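PDB 3KF6: protein stn1 from Schizosaccharomyces pombe, which binds telomeric DNA, including its single-stranded form, interacts with ten1 and is required for telomere maintenance. Local coordinates for residues K144-T147 against K148-K151. Residues are numbered along the deposited sequence; the frame is centred on the assembly and turned at random.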
loop_
_atom_site.group_PDB
_atom_site.type_symbol
_atom_site.label_atom_id
_atom_site.label_comp_id
_atom_site.label_asym_id
_atom_site.label_seq_id
_atom_site.Cartn_x
_atom_site.Cartn_y
_atom_site.Cartn_z
ATOM N N LYS A 144 10.173 -15.600 -1.022
ATOM C CA LYS A 144 11.499 -16.208 -1.071
ATOM C C LYS A 144 11.406 -17.725 -0.963
ATOM O O LYS A 144 12.082 -18.446 -1.701
ATOM C CB LYS A 144 12.387 -15.639 0.034
ATOM C CG LYS A 144 12.831 -14.213 -0.251
ATOM C CD LYS A 144 13.594 -13.601 0.914
ATOM C CE LYS A 144 14.007 -12.171 0.585
ATOM N NZ LYS A 144 14.567 -11.459 1.764
ATOM N N ASN A 145 10.560 -18.210 -0.063
ATOM C CA ASN A 145 10.401 -19.649 0.103
ATOM C C ASN A 145 9.787 -20.304 -1.130
ATOM O O ASN A 145 10.255 -21.353 -1.577
ATOM C CB ASN A 145 9.558 -19.962 1.340
ATOM C CG ASN A 145 10.344 -19.807 2.628
ATOM O OD1 ASN A 145 11.508 -20.202 2.703
ATOM N ND2 ASN A 145 9.712 -19.245 3.650
ATOM N N LEU A 146 8.743 -19.698 -1.690
ATOM C CA LEU A 146 8.127 -20.279 -2.877
ATOM C C LEU A 146 9.104 -20.294 -4.048
ATOM O O LEU A 146 9.112 -21.234 -4.842
ATOM C CB LEU A 146 6.858 -19.517 -3.271
ATOM C CG LEU A 146 5.610 -19.736 -2.411
ATOM C CD1 LEU A 146 4.401 -19.138 -3.128
ATOM C CD2 LEU A 146 5.383 -21.222 -2.181
ATOM N N THR A 147 9.933 -19.259 -4.150
ATOM C CA THR A 147 10.915 -19.172 -5.228
ATOM C C THR A 147 11.922 -20.320 -5.134
ATOM O O THR A 147 12.275 -20.924 -6.147
ATOM C CB THR A 147 11.683 -17.833 -5.183
ATOM O OG1 THR A 147 10.762 -16.743 -5.311
ATOM C CG2 THR A 147 12.697 -17.762 -6.317
ATOM N N LYS A 148 12.379 -20.616 -3.919
ATOM C CA LYS A 148 13.338 -21.694 -3.701
ATOM C C LYS A 148 12.728 -23.042 -4.064
ATOM O O LYS A 148 13.360 -23.865 -4.728
ATOM C CB LYS A 148 13.807 -21.707 -2.239
ATOM C CG LYS A 148 14.544 -20.452 -1.805
ATOM C CD LYS A 148 15.071 -20.582 -0.386
ATOM C CE LYS A 148 15.859 -19.346 0.012
ATOM N NZ LYS A 148 16.462 -19.477 1.365
ATOM N N ILE A 149 11.496 -23.259 -3.616
ATOM C CA ILE A 149 10.791 -24.504 -3.897
ATOM C C ILE A 149 10.628 -24.678 -5.399
ATOM O O ILE A 149 10.885 -25.751 -5.943
ATOM C CB ILE A 149 9.393 -24.512 -3.251
ATOM C CG1 ILE A 149 9.526 -24.439 -1.730
ATOM C CG2 ILE A 149 8.632 -25.766 -3.663
ATOM C CD1 ILE A 149 8.205 -24.284 -1.011
ATOM N N SER A 150 10.208 -23.609 -6.067
ATOM C CA SER A 150 10.011 -23.636 -7.509
ATOM C C SER A 150 11.306 -23.965 -8.241
ATOM O O SER A 150 11.292 -24.681 -9.242
ATOM C CB SER A 150 9.477 -22.286 -7.994
ATOM O OG SER A 150 9.342 -22.268 -9.403
ATOM N N LYS A 151 12.422 -23.443 -7.739
ATOM C CA LYS A 151 13.721 -23.685 -8.354
ATOM C C LYS A 151 14.217 -25.110 -8.127
ATOM O O LYS A 151 14.942 -25.658 -8.962
ATOM C CB LYS A 151 14.758 -22.694 -7.818
ATOM C CG LYS A 151 14.486 -21.243 -8.189
ATOM C CD LYS A 151 15.606 -20.334 -7.704
ATOM C CE LYS A 151 15.341 -18.885 -8.071
ATOM N NZ LYS A 151 16.446 -17.988 -7.635
#
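T147 and K151, one turn apart on the long helix 130-153 that follows the OB fold of this N-terminal part of Stn1, run side by side and point the same way. Their contact is the tight spot of the turn, although K151 itself lies at the surface: T147 CG2 lies 3.4 Å from K151 CE, closer than two such carbons usually approach. With its first torsion at -60°, T147 sets this methyl opposite its own backbone N and offers it to the lysine, while the hydroxyl is swung back to the carbonyl of K143. K151 is extended beyond CG, so that its methylene chain passes alongside the methyl.

Beneath the side chains, the helix is knitted by four successive i to i+4 hydrogen bonds. The straightest runs from I149 N to N145 O (3.1 Å, 167° at the hydrogen); that from K151 N to T147 O is the most bent, at 146°.

Looser within the helix is the touch between L146 CD2 and I149 CD1, which face each other at 4.3 Å, an ordinary apolar distance. This side is nevertheless covered, for both residues also rest on F45 of strand 45-47, and L146 touches M43 as well. S150 belongs to the same side and fastens it, its OG hydrogen-bonded to M43 O. The solvent side is that of N145, K148 and K144, although K144 packs on C104 of the ten1 chain and its NZ makes a long, weak ion pair with E100 OE2 of the same chain. The ammonium of K148 is carried clear of residues 144-147 by an extended chain, yet that chain starts close against the backbone, with CG 3.2 Å from K144 O.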